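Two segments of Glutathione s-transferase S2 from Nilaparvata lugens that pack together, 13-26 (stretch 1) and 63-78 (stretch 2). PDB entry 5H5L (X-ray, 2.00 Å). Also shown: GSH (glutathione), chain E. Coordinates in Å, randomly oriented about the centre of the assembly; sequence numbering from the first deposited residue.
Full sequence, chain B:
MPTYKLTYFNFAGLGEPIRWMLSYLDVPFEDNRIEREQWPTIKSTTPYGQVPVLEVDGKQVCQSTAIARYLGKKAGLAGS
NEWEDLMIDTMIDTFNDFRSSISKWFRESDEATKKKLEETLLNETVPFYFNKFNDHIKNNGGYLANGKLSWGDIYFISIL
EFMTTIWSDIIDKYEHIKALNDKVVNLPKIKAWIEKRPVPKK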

# COMPACT_ATOMS: atom_id res chain seq x y z
N GLY B 13 11.34 12.28 4.25
CA GLY B 13 10.10 11.87 3.60
C GLY B 13 10.08 10.39 3.33
O GLY B 13 10.51 9.57 4.16
N LEU B 14 9.59 10.03 2.14
CA LEU B 14 9.52 8.64 1.70
C LEU B 14 10.82 8.09 1.15
O LEU B 14 10.92 6.88 0.89
CB LEU B 14 8.43 8.51 0.62
CG LEU B 14 7.02 8.68 1.18
CD1 LEU B 14 5.96 8.54 0.08
CD2 LEU B 14 6.79 7.65 2.28
N GLY B 15 11.83 8.92 0.92
CA GLY B 15 13.11 8.36 0.57
C GLY B 15 13.79 7.68 1.75
O GLY B 15 14.53 6.72 1.57
N GLU B 16 13.54 8.17 2.97
CA GLU B 16 14.35 7.75 4.12
C GLU B 16 14.19 6.28 4.45
O GLU B 16 15.21 5.63 4.75
CB GLU B 16 13.99 8.61 5.34
CG GLU B 16 15.06 8.64 6.43
CD GLU B 16 16.34 9.35 5.99
OE1 GLU B 16 16.28 10.04 4.95
OE2 GLU B 16 17.38 9.20 6.68
N PRO B 17 13.00 5.68 4.40
CA PRO B 17 12.93 4.24 4.62
C PRO B 17 13.82 3.47 3.69
O PRO B 17 14.44 2.48 4.11
CB PRO B 17 11.44 3.93 4.42
CG PRO B 17 10.82 5.12 3.93
CD PRO B 17 11.67 6.28 4.23
N ILE B 18 13.96 3.90 2.43
CA ILE B 18 14.83 3.17 1.52
C ILE B 18 16.29 3.41 1.87
O ILE B 18 17.11 2.48 1.88
CB ILE B 18 14.51 3.57 0.07
CG1 ILE B 18 13.06 3.20 -0.29
CG2 ILE B 18 15.46 2.87 -0.89
CD1 ILE B 18 12.52 3.89 -1.50
N ARG B 19 16.65 4.66 2.19
CA ARG B 19 18.02 4.93 2.63
C ARG B 19 18.38 4.12 3.87
O ARG B 19 19.47 3.54 3.96
CB ARG B 19 18.20 6.43 2.89
CG ARG B 19 18.03 7.34 1.68
CD ARG B 19 17.89 8.81 2.09
NE ARG B 19 17.65 9.73 0.98
CZ ARG B 19 16.76 10.72 1.00
NH1 ARG B 19 16.00 10.93 2.07
NH2 ARG B 19 16.62 11.50 -0.07
N TRP B 20 17.46 4.05 4.85
CA TRP B 20 17.76 3.26 6.04
C TRP B 20 17.91 1.80 5.71
O TRP B 20 18.78 1.12 6.26
CB TRP B 20 16.68 3.43 7.12
CG TRP B 20 16.67 4.77 7.82
CD1 TRP B 20 17.25 5.91 7.37
CD2 TRP B 20 16.05 5.09 9.08
NE1 TRP B 20 17.02 6.94 8.27
CE2 TRP B 20 16.28 6.45 9.32
CE3 TRP B 20 15.30 4.36 10.01
CZ2 TRP B 20 15.81 7.10 10.43
CZ3 TRP B 20 14.84 5.02 11.13
CH2 TRP B 20 15.11 6.37 11.34
N MET B 21 17.04 1.26 4.85
CA MET B 21 17.14 -0.16 4.50
C MET B 21 18.45 -0.46 3.77
O MET B 21 19.10 -1.48 4.01
CB MET B 21 15.94 -0.59 3.65
CG MET B 21 14.63 -0.75 4.43
SD MET B 21 14.76 -1.85 5.83
CE MET B 21 15.27 -3.34 5.07
N LEU B 22 18.84 0.42 2.87
CA LEU B 22 20.10 0.20 2.15
C LEU B 22 21.28 0.32 3.11
O LEU B 22 22.24 -0.46 3.02
CB LEU B 22 20.22 1.19 1.01
CG LEU B 22 19.26 0.98 -0.18
CD1 LEU B 22 19.31 2.17 -1.05
CD2 LEU B 22 19.67 -0.24 -0.95
N SER B 23 21.18 1.23 4.08
CA SER B 23 22.22 1.35 5.11
C SER B 23 22.26 0.10 5.97
O SER B 23 23.33 -0.49 6.17
CB SER B 23 21.96 2.58 5.96
OG SER B 23 22.10 3.73 5.17
N TYR B 24 21.10 -0.35 6.43
CA TYR B 24 21.07 -1.60 7.17
C TYR B 24 21.67 -2.74 6.35
O TYR B 24 22.31 -3.64 6.91
CB TYR B 24 19.66 -1.97 7.57
CG TYR B 24 19.60 -3.16 8.48
CD1 TYR B 24 19.66 -3.01 9.86
CD2 TYR B 24 19.44 -4.42 7.99
CE1 TYR B 24 19.56 -4.11 10.70
CE2 TYR B 24 19.33 -5.52 8.83
CZ TYR B 24 19.41 -5.35 10.19
OH TYR B 24 19.30 -6.46 11.01
N LEU B 25 21.41 -2.76 5.05
CA LEU B 25 21.95 -3.81 4.19
C LEU B 25 23.46 -3.71 4.02
O LEU B 25 24.10 -4.68 3.59
CB LEU B 25 21.31 -3.74 2.80
CG LEU B 25 20.08 -4.57 2.49
CD1 LEU B 25 19.65 -4.25 1.06
CD2 LEU B 25 20.37 -6.07 2.63
N ASP B 26 24.02 -2.54 4.31
CA ASP B 26 25.44 -2.27 4.21
C ASP B 26 25.92 -2.39 2.76
O ASP B 26 26.96 -2.97 2.49
CB ASP B 26 26.23 -3.20 5.12
CG ASP B 26 27.58 -2.61 5.52
OD1 ASP B 26 27.70 -1.37 5.55
OD2 ASP B 26 28.52 -3.40 5.79
N GLN B 63 7.67 3.01 -5.67
CA GLN B 63 6.85 2.62 -4.53
C GLN B 63 7.67 2.28 -3.29
O GLN B 63 8.25 1.20 -3.21
CB GLN B 63 5.92 1.46 -4.90
CG GLN B 63 4.92 1.95 -5.96
CD GLN B 63 4.01 3.07 -5.43
OE1 GLN B 63 3.81 3.23 -4.22
NE2 GLN B 63 3.46 3.85 -6.34
N SER B 64 7.64 3.19 -2.31
CA SER B 64 8.48 3.09 -1.13
C SER B 64 8.21 1.81 -0.35
O SER B 64 9.14 1.15 0.11
CB SER B 64 8.26 4.30 -0.21
OG SER B 64 6.93 4.34 0.28
N THR B 65 6.93 1.43 -0.22
CA THR B 65 6.61 0.22 0.53
C THR B 65 7.10 -1.03 -0.19
O THR B 65 7.70 -1.91 0.44
CB THR B 65 5.10 0.12 0.79
OG1 THR B 65 4.63 1.30 1.47
CG2 THR B 65 4.77 -1.05 1.68
N ALA B 66 6.83 -1.14 -1.50
CA ALA B 66 7.27 -2.31 -2.25
C ALA B 66 8.78 -2.47 -2.17
O ALA B 66 9.31 -3.60 -2.03
CB ALA B 66 6.84 -2.20 -3.73
N ILE B 67 9.49 -1.36 -2.29
CA ILE B 67 10.96 -1.40 -2.27
C ILE B 67 11.46 -1.75 -0.88
O ILE B 67 12.36 -2.58 -0.72
CB ILE B 67 11.52 -0.04 -2.73
CG1 ILE B 67 11.16 0.21 -4.20
CG2 ILE B 67 13.04 0.03 -2.46
CD1 ILE B 67 11.39 1.63 -4.68
N ALA B 68 10.86 -1.16 0.16
CA ALA B 68 11.27 -1.48 1.53
C ALA B 68 11.13 -2.97 1.83
O ALA B 68 12.01 -3.57 2.47
CB ALA B 68 10.44 -0.64 2.50
N ARG B 69 10.02 -3.58 1.37
CA ARG B 69 9.79 -5.01 1.59
C ARG B 69 10.84 -5.84 0.86
O ARG B 69 11.36 -6.82 1.40
CB ARG B 69 8.37 -5.39 1.12
CG ARG B 69 7.97 -6.87 1.40
CD ARG B 69 6.56 -7.26 0.81
NE ARG B 69 5.52 -6.42 1.42
CZ ARG B 69 4.93 -5.40 0.82
NH1 ARG B 69 5.23 -5.08 -0.45
NH2 ARG B 69 4.04 -4.68 1.48
N TYR B 70 11.14 -5.46 -0.38
CA TYR B 70 12.16 -6.12 -1.17
C TYR B 70 13.52 -6.08 -0.46
O TYR B 70 14.14 -7.12 -0.22
CB TYR B 70 12.25 -5.44 -2.54
CG TYR B 70 13.43 -5.84 -3.40
CD1 TYR B 70 13.46 -7.09 -4.02
CD2 TYR B 70 14.50 -4.98 -3.62
CE1 TYR B 70 14.52 -7.47 -4.82
CE2 TYR B 70 15.57 -5.37 -4.43
CZ TYR B 70 15.55 -6.61 -5.03
OH TYR B 70 16.55 -7.04 -5.85
N LEU B 71 13.96 -4.88 -0.07
CA LEU B 71 15.20 -4.78 0.71
C LEU B 71 15.09 -5.50 2.05
O LEU B 71 16.05 -6.12 2.51
CB LEU B 71 15.56 -3.33 0.91
CG LEU B 71 15.70 -2.60 -0.41
CD1 LEU B 71 15.90 -1.15 -0.15
CD2 LEU B 71 16.87 -3.15 -1.20
N GLY B 72 13.90 -5.51 2.65
CA GLY B 72 13.73 -6.26 3.88
C GLY B 72 13.99 -7.73 3.69
O GLY B 72 14.61 -8.38 4.54
N LYS B 73 13.49 -8.30 2.58
CA LYS B 73 13.79 -9.69 2.26
C LYS B 73 15.29 -9.87 2.11
O LYS B 73 15.86 -10.83 2.63
CB LYS B 73 13.14 -10.14 0.96
CG LYS B 73 11.63 -10.32 0.96
CD LYS B 73 11.25 -11.58 1.66
CE LYS B 73 9.72 -11.69 1.76
NZ LYS B 73 9.31 -12.85 2.61
N LYS B 74 15.94 -8.97 1.37
CA LYS B 74 17.38 -9.08 1.19
C LYS B 74 18.11 -8.97 2.51
O LYS B 74 19.17 -9.58 2.68
CB LYS B 74 17.89 -8.00 0.23
CG LYS B 74 17.37 -8.15 -1.20
CD LYS B 74 18.29 -7.67 -2.28
CE LYS B 74 18.87 -8.87 -3.03
NZ LYS B 74 17.93 -9.40 -4.07
N ALA B 75 17.54 -8.24 3.47
CA ALA B 75 18.20 -7.96 4.75
C ALA B 75 17.92 -9.01 5.80
O ALA B 75 18.47 -8.92 6.91
CB ALA B 75 17.77 -6.60 5.29
N GLY B 76 17.09 -9.99 5.51
CA GLY B 76 16.62 -10.90 6.55
C GLY B 76 15.70 -10.27 7.57
O GLY B 76 15.65 -10.73 8.72
N LEU B 77 14.98 -9.22 7.20
CA LEU B 77 14.03 -8.54 8.08
C LEU B 77 12.59 -8.68 7.60
O LEU B 77 11.80 -7.73 7.70
CB LEU B 77 14.40 -7.07 8.19
CG LEU B 77 15.77 -6.75 8.80
CD1 LEU B 77 15.85 -5.26 8.89
CD2 LEU B 77 15.98 -7.39 10.17
N ALA B 78 12.25 -9.84 7.06
CA ALA B 78 10.87 -10.14 6.67
C ALA B 78 10.36 -11.33 7.46
O ALA B 78 10.95 -11.69 8.49
CB ALA B 78 10.75 -10.40 5.17
N1 GSH E . 2.83 5.51 -3.02
CA1 GSH E . 4.03 6.26 -3.36
C1 GSH E . 5.20 5.72 -2.52
O11 GSH E . 4.97 5.22 -1.38
O12 GSH E . 6.40 5.77 -2.96
CB1 GSH E . 3.84 7.75 -2.99
CG1 GSH E . 5.00 8.53 -3.59
CD1 GSH E . 4.77 10.06 -3.38
OE1 GSH E . 3.76 10.47 -2.90
N2 GSH E . 5.83 10.98 -3.78
CA2 GSH E . 5.64 12.41 -3.57
C2 GSH E . 5.90 13.14 -4.87
O2 GSH E . 6.57 12.63 -5.71
CB2 GSH E . 6.66 12.86 -2.55
SG2 GSH E . 6.47 11.96 -1.01
N3 GSH E . 5.37 14.49 -5.03
CA3 GSH E . 5.65 15.23 -6.26
C3 GSH E . 4.45 15.20 -7.18
O31 GSH E . 3.42 14.55 -6.87
O32 GSH E . 4.51 15.85 -8.23

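Two helices, one in each stretch, run side by side in nearly the same direction, their axes 10° apart and 9.3 Å from each other at closest approach. The register advances evenly: Leu 14 faces Ser 64, Ile 18 faces Ala 68, Met 21 faces Leu 71 and Leu 25 faces Ala 75, with CA atoms 5.6 to 6.3 Å apart. Steps of three or four residues keep one face of each helix turned to its neighbour. No hydrogen bond crosses between the stretches; each helix makes its own i to i+4 backbone hydrogen bonds along its length, and the contact, burying 664 Å² in all, is overwhelmingly apolar.

Its centre is a reciprocal pair of knobs. Leu 71 points toward the first helix and sits among Ile 18, Met 21, Leu 22 and Leu 25; its CD1 lies 3.8 Å from Met 21 CB, and its CD2 3.7 Å from Leu 25 CD1. Met 21 in turn enters a hole formed by Ala 68, Leu 71, Gly 72 and Ala 75. The flexible, unbranched methionine bends through three m rotamers, bringing its CE within 3.5 Å of Gly 72 CA. The methyl lies close to the backbone at Gly 72; a CB there would point away from the first stretch and crowd Ala 68 O. Nearer the start of the helices, Ile 18 packs its CG1 3.8 Å from Ile 67 CG2, while at the far end Leu 25 CD2 rests 3.6 Å from Ala 75 CA.

An aromatic contact extends the interface beyond the second helix. The Leu 77 CD1 methyl lies over one face of the Tyr 24 ring, 3.8 Å from its centroid, in a CH-pi interaction; Ala 75 CB approaches the ring edge, 3.9 Å from Tyr 24 CD2. Gly 76 suits this turn, because positive phi is easiest for glycine, and the Schellman motif, with Leu 77 N bonded to Gly 72 O at 2.8 Å, brings the chain round so that Leu 77 points back toward the first stretch.

Polar side chains bond within the first stretch, to the ligand, or elsewhere in the structure, not across the seam. On the first helix, Glu 16 OE1 forms a salt bridge with Arg 19 NH1 at 3.0 Å, and its OE2 accepts a hydrogen bond from Trp 20 NE1 at 2.8 Å, away from the apolar seam. At the start of the second, glutathione O11 accepts a 2.7 Å bond from Ser 64 OG, and O12 a 2.9 Å bond from Ser 64 N, a backbone donor left free in the first helical turn. Gln 63 OE1 receives glutathione N1 at 2.8 Å.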